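Local atomic coordinates of tumor necrosis factor receptor superfamily member 11B (Mus musculus, PDB entry 4E4D), a protein that acts as a decoy receptor for the cytokine RANKL, neutralising its drive to osteoclast formation and so restraining bone resorption. Residues C44-Y49 with C59-S63; V65-S71 with R82-E87. All coordinates share one frame; numbering follows the deposited sequence.

Interaction 1 (C44-Y49 with C59-S63); sequences CPDHSY and CVYCS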
loop_
_atom_site.group_PDB
_atom_site.type_symbol
_atom_site.label_atom_id
_atom_site.label_comp_id
_atom_site.label_asym_id
_atom_site.label_seq_id
_atom_site.Cartn_x
_atom_site.Cartn_y
_atom_site.Cartn_z
ATOM N N CYS B 44 17.029 -20.292 -24.031
ATOM C CA CYS B 44 16.712 -19.128 -23.213
ATOM C C CYS B 44 17.788 -18.061 -23.358
ATOM O O CYS B 44 18.977 -18.375 -23.373
ATOM C CB CYS B 44 16.592 -19.525 -21.739
ATOM S SG CYS B 44 15.121 -20.487 -21.330
ATOM N N PRO B 45 17.375 -16.791 -23.462
ATOM C CA PRO B 45 18.358 -15.705 -23.505
ATOM C C PRO B 45 19.114 -15.603 -22.185
ATOM O O PRO B 45 18.742 -16.259 -21.213
ATOM C CB PRO B 45 17.498 -14.459 -23.737
ATOM C CG PRO B 45 16.151 -14.824 -23.225
ATOM C CD PRO B 45 15.991 -16.288 -23.494
ATOM N N ASP B 46 20.165 -14.791 -22.155
ATOM C CA ASP B 46 20.982 -14.646 -20.957
ATOM C C ASP B 46 20.143 -14.142 -19.784
ATOM O O ASP B 46 19.212 -13.356 -19.966
ATOM C CB ASP B 46 22.144 -13.689 -21.228
ATOM C CG ASP B 46 23.201 -13.733 -20.143
ATOM O OD1 ASP B 46 23.327 -14.780 -19.472
ATOM O OD2 ASP B 46 23.911 -12.721 -19.965
ATOM N N HIS B 47 20.477 -14.611 -18.585
ATOM C CA HIS B 47 19.791 -14.202 -17.360
ATOM C C HIS B 47 18.335 -14.665 -17.328
ATOM O O HIS B 47 17.462 -13.962 -16.823
ATOM C CB HIS B 47 19.866 -12.683 -17.184
ATOM C CG HIS B 47 21.262 -12.145 -17.193
ATOM N ND1 HIS B 47 21.722 -11.283 -18.166
ATOM C CD2 HIS B 47 22.304 -12.356 -16.354
ATOM C CE1 HIS B 47 22.985 -10.981 -17.921
ATOM N NE2 HIS B 47 23.362 -11.620 -16.828
ATOM N N SER B 48 18.083 -15.855 -17.862
ATOM C CA SER B 48 16.753 -16.454 -17.822
ATOM C C SER B 48 16.886 -17.971 -17.871
ATOM O O SER B 48 17.974 -18.492 -18.113
ATOM C CB SER B 48 15.894 -15.950 -18.985
ATOM O OG SER B 48 16.475 -16.274 -20.236
ATOM N N TYR B 49 15.786 -18.681 -17.642
ATOM C CA TYR B 49 15.843 -20.135 -17.569
ATOM C C TYR B 49 14.476 -20.793 -17.718
ATOM O O TYR B 49 13.442 -20.126 -17.728
ATOM C CB TYR B 49 16.451 -20.561 -16.232
ATOM C CG TYR B 49 15.491 -20.432 -15.071
ATOM C CD1 TYR B 49 15.371 -19.237 -14.374
ATOM C CD2 TYR B 49 14.697 -21.500 -14.679
ATOM C CE1 TYR B 49 14.493 -19.114 -13.317
ATOM C CE2 TYR B 49 13.815 -21.386 -13.624
ATOM C CZ TYR B 49 13.717 -20.190 -12.947
ATOM O OH TYR B 49 12.844 -20.066 -11.891
ATOM N N CYS B 59 10.962 -17.188 -21.382
ATOM C CA CYS B 59 11.697 -17.817 -20.289
ATOM C C CYS B 59 11.469 -17.086 -18.968
ATOM O O CYS B 59 11.046 -15.930 -18.949
ATOM C CB CYS B 59 13.195 -17.860 -20.602
ATOM S SG CYS B 59 13.679 -19.128 -21.797
ATOM N N VAL B 60 11.756 -17.770 -17.867
ATOM C CA VAL B 60 11.587 -17.201 -16.536
ATOM C C VAL B 60 12.850 -16.466 -16.106
ATOM O O VAL B 60 13.953 -17.002 -16.197
ATOM C CB VAL B 60 11.263 -18.292 -15.499
ATOM C CG1 VAL B 60 11.002 -17.672 -14.137
ATOM C CG2 VAL B 60 10.064 -19.113 -15.951
ATOM N N TYR B 61 12.678 -15.238 -15.632
ATOM C CA TYR B 61 13.802 -14.400 -15.231
ATOM C C TYR B 61 14.480 -14.939 -13.976
ATOM O O TYR B 61 13.813 -15.361 -13.031
ATOM C CB TYR B 61 13.319 -12.971 -14.988
ATOM C CG TYR B 61 14.425 -11.970 -14.753
ATOM C CD1 TYR B 61 15.427 -11.781 -15.693
ATOM C CD2 TYR B 61 14.455 -11.195 -13.602
ATOM C CE1 TYR B 61 16.435 -10.860 -15.487
ATOM C CE2 TYR B 61 15.458 -10.271 -13.388
ATOM C CZ TYR B 61 16.444 -10.108 -14.333
ATOM O OH TYR B 61 17.445 -9.188 -14.124
ATOM N N CYS B 62 15.808 -14.925 -13.973
ATOM C CA CYS B 62 16.569 -15.352 -12.807
ATOM C C CYS B 62 16.494 -14.292 -11.719
ATOM O O CYS B 62 16.955 -13.165 -11.899
ATOM C CB CYS B 62 18.025 -15.624 -13.184
ATOM S SG CYS B 62 18.235 -17.072 -14.245
ATOM N N SER B 63 15.902 -14.666 -10.591
ATOM C CA SER B 63 15.678 -13.734 -9.499
ATOM C C SER B 63 15.279 -14.502 -8.245
ATOM O O SER B 63 14.827 -15.643 -8.334
ATOM C CB SER B 63 14.578 -12.743 -9.882
ATOM O OG SER B 63 13.394 -13.424 -10.251
#

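Interaction 2 (V65-S71 with R82-E87); sequences VCKELQS and RVCECE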
loop_
_atom_site.group_PDB
_atom_site.type_symbol
_atom_site.label_atom_id
_atom_site.label_comp_id
_atom_site.label_asym_id
_atom_site.label_seq_id
_atom_site.Cartn_x
_atom_site.Cartn_y
_atom_site.Cartn_z
ATOM N N VAL B 65 17.999 -11.277 -6.502
ATOM C CA VAL B 65 19.406 -11.096 -6.179
ATOM C C VAL B 65 19.668 -11.623 -4.771
ATOM O O VAL B 65 18.784 -11.580 -3.915
ATOM C CB VAL B 65 19.799 -9.608 -6.238
ATOM C CG1 VAL B 65 21.230 -9.405 -5.758
ATOM C CG2 VAL B 65 19.618 -9.066 -7.648
ATOM N N CYS B 66 20.879 -12.122 -4.536
ATOM C CA CYS B 66 21.255 -12.629 -3.220
ATOM C C CYS B 66 21.370 -11.496 -2.203
ATOM O O CYS B 66 21.940 -10.444 -2.495
ATOM C CB CYS B 66 22.577 -13.394 -3.298
ATOM S SG CYS B 66 22.481 -14.963 -4.197
ATOM N N LYS B 67 20.831 -11.721 -1.009
ATOM C CA LYS B 67 20.833 -10.709 0.044
ATOM C C LYS B 67 22.233 -10.485 0.627
ATOM O O LYS B 67 23.214 -11.047 0.143
ATOM C CB LYS B 67 19.846 -11.094 1.152
ATOM C CG LYS B 67 18.380 -10.924 0.773
ATOM C CD LYS B 67 17.875 -12.075 -0.081
ATOM C CE LYS B 67 16.377 -11.973 -0.321
ATOM N NZ LYS B 67 16.017 -10.799 -1.165
ATOM N N GLU B 68 22.310 -9.666 1.674
ATOM C CA GLU B 68 23.587 -9.229 2.239
ATOM C C GLU B 68 24.439 -10.380 2.765
ATOM O O GLU B 68 25.599 -10.529 2.379
ATOM C CB GLU B 68 23.352 -8.222 3.369
ATOM C CG GLU B 68 22.752 -6.897 2.921
ATOM C CD GLU B 68 21.270 -6.992 2.618
ATOM O OE1 GLU B 68 20.548 -7.676 3.374
ATOM O OE2 GLU B 68 20.827 -6.387 1.620
ATOM N N LEU B 69 23.869 -11.179 3.660
ATOM C CA LEU B 69 24.613 -12.266 4.286
ATOM C C LEU B 69 24.323 -13.596 3.603
ATOM O O LEU B 69 24.212 -14.632 4.258
ATOM C CB LEU B 69 24.269 -12.358 5.774
ATOM C CG LEU B 69 24.409 -11.060 6.572
ATOM C CD1 LEU B 69 24.279 -11.340 8.060
ATOM C CD2 LEU B 69 25.731 -10.370 6.267
ATOM N N GLN B 70 24.200 -13.559 2.279
ATOM C CA GLN B 70 23.946 -14.763 1.500
ATOM C C GLN B 70 25.072 -15.028 0.512
ATOM O O GLN B 70 25.802 -14.117 0.123
ATOM C CB GLN B 70 22.620 -14.646 0.744
ATOM C CG GLN B 70 21.391 -14.897 1.597
ATOM C CD GLN B 70 20.126 -15.021 0.771
ATOM O OE1 GLN B 70 19.978 -14.370 -0.264
ATOM N NE2 GLN B 70 19.208 -15.868 1.221
ATOM N N SER B 71 25.206 -16.288 0.115
ATOM C CA SER B 71 26.160 -16.678 -0.910
ATOM C C SER B 71 25.409 -17.329 -2.062
ATOM O O SER B 71 24.278 -17.786 -1.897
ATOM C CB SER B 71 27.180 -17.663 -0.341
ATOM O OG SER B 71 26.563 -18.894 -0.014
ATOM N N ARG B 82 18.868 -19.136 -10.054
ATOM C CA ARG B 82 19.879 -18.833 -9.055
ATOM C C ARG B 82 19.434 -19.382 -7.704
ATOM O O ARG B 82 18.250 -19.335 -7.370
ATOM C CB ARG B 82 20.088 -17.319 -8.962
ATOM C CG ARG B 82 21.055 -16.888 -7.877
ATOM C CD ARG B 82 21.173 -15.372 -7.798
ATOM N NE ARG B 82 21.565 -14.779 -9.077
ATOM C CZ ARG B 82 20.733 -14.196 -9.939
ATOM N NH1 ARG B 82 19.432 -14.102 -9.685
ATOM N NH2 ARG B 82 21.208 -13.694 -11.070
ATOM N N VAL B 83 20.381 -19.910 -6.936
ATOM C CA VAL B 83 20.084 -20.430 -5.605
ATOM C C VAL B 83 20.965 -19.753 -4.562
ATOM O O VAL B 83 22.186 -19.920 -4.561
ATOM C CB VAL B 83 20.299 -21.951 -5.531
ATOM C CG1 VAL B 83 20.026 -22.459 -4.121
ATOM C CG2 VAL B 83 19.411 -22.662 -6.538
ATOM N N CYS B 84 20.338 -18.991 -3.672
ATOM C CA CYS B 84 21.063 -18.266 -2.635
ATOM C C CYS B 84 20.910 -18.952 -1.281
ATOM O O CYS B 84 19.856 -19.504 -0.969
ATOM C CB CYS B 84 20.561 -16.824 -2.552
ATOM S SG CYS B 84 20.687 -15.913 -4.110
ATOM N N GLU B 85 21.973 -18.913 -0.482
ATOM C CA GLU B 85 21.978 -19.538 0.835
ATOM C C GLU B 85 22.576 -18.586 1.865
ATOM O O GLU B 85 23.528 -17.865 1.572
ATOM C CB GLU B 85 22.785 -20.838 0.797
ATOM C CG GLU B 85 22.782 -21.614 2.104
ATOM C CD GLU B 85 23.677 -22.840 2.054
ATOM O OE1 GLU B 85 24.334 -23.055 1.014
ATOM O OE2 GLU B 85 23.723 -23.589 3.053
ATOM N N CYS B 86 22.019 -18.588 3.071
ATOM C CA CYS B 86 22.492 -17.705 4.134
ATOM C C CYS B 86 23.760 -18.240 4.787
ATOM O O CYS B 86 24.061 -19.431 4.710
ATOM C CB CYS B 86 21.408 -17.516 5.196
ATOM S SG CYS B 86 20.061 -16.411 4.705
ATOM N N GLU B 87 24.497 -17.345 5.437
ATOM C CA GLU B 87 25.721 -17.713 6.136
ATOM C C GLU B 87 25.454 -18.772 7.192
ATOM O O GLU B 87 24.306 -19.125 7.459
ATOM C CB GLU B 87 26.342 -16.488 6.810
ATOM C CG GLU B 87 26.932 -15.477 5.852
ATOM C CD GLU B 87 27.434 -14.235 6.562
ATOM O OE1 GLU B 87 27.320 -14.174 7.805
ATOM O OE2 GLU B 87 27.939 -13.319 5.877
#

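Interaction 1 (C44-Y49 with C59-S63)
Tyr-49 and Val-60 face each other as the hydrogen-bonded pair of a small antiparallel hairpin, exchanging two backbone bonds of 2.9 Å: Tyr-49 N to Val-60 O and Val-60 N to Tyr-49 O. Their side chains share one face of the hairpin. Rotation about the Tyr-49 CA-CB bond puts CG between the backbone N and the carbonyl carbon (chi1 76°), and the ring then swings across the partner strand. From CB, which merely turns the chain, the ring reaches CG and then CD1, where Val-60 O lies 3.2 Å away and Cys-62 SG, oblique to the ring, 3.6 Å away. The next atom, CE1, still passes near Val-60 O and approaches Tyr-61 O. At CZ and the hydroxyl the company becomes aliphatic, with Tyr-49 OH 3.8 Å from Val-60 CG1. Val-60 CB sits over one ring face, 4.2 Å from the centroid of Tyr-49, a CH-pi contact offset toward the rim.

The hairpin belongs to the second TNFR cysteine-rich repeat. The Cys-44 to Cys-59 disulfide, which ties the loop ahead of strand 48-49 to the residue just before strand 60-61, is consistent with the single-bridge A1 module of this family. That bridge, with chi3 -84°, touches Pro-45 CD through the sulfur of Cys-59. Ser-48 pairs with Tyr-61 on the other face of the hairpin. Beyond that pair, Cys-62 N gives a weak, nearly linear bond of 3.4 Å to His-47 O. The same carbonyl lies 3.2 Å from Tyr-61 CD1, oblique to that ring. Further out, His-47 and Tyr-61 pack on a chain of another protein, while Cys-62 SG is bonded to Cys-76.

Interaction 2 (V65-S71 with R82-E87)
Arg-82 meets Cys-66 at the start of this contact, its CD 3.9 Å from Cys-66 SG. Bent at chi3 (-56°), the arginine sends NH1 toward the carbonyl of Pro-64, a weak hydrogen bond. After Val-83, which turns away, Cys-84 is joined to Cys-66 by a disulfide with chi3 -81°, and its CB lies 3.4 Å from Gln-70 OE1. Glu-85 pairs with Ser-71 through two backbone bonds, Ser-71 N to Glu-85 O at 2.7 Å and Glu-85 N to Ser-71 O at 2.9 Å. Cys-86 stands opposite Gln-70, its SG 3.6 Å from Gln-70 NE2. The glutamine amide, carried on an extended chain, thus lies between the two cysteines, while its OE1 accepts Lys-67 N at 2.9 Å and braces the type I turn running from Lys-67 to Gln-70. An alanine here removes the amide, which would probably leave Lys-67 N without its acceptor, the turn less firmly held and a gap between Cys-84 CB and Cys-86 SG. At the end, Glu-87 N binds Leu-69 O at 3.0 Å, and its carboxylate crosses the leucine side chain, OE2 3.7 Å from Leu-69 CD2. A disulfide tying the loop ahead of strand 70-74 to strand 83-86, beside the Cys-62 to Cys-76 bridge, is consistent with the B2 module of TNFR cysteine-rich repeats.

Interactions 1 and 2 follow one another along the second cysteine-rich repeat, their centres about 18 Å apart, one hairpin closing before the next opens. They meet where Arg-82 of interaction 2 reaches back to the end of interaction 1: Cys-62 O lies 3.5 Å from Arg-82 NH1, a weak hydrogen bond. Three disulfides follow one another along this repeat, 44-59, 62-76 and 66-84, and Cys-86, bonded to Cys-97, carries the ladder from 82-87 into the third repeat. Both contacts also touch other protein chains of the assembly; outside the two contacts, Glu-68 forms a salt bridge with a basic side chain of another protein's chain, consistent with this repeat lying against the bound cytokine.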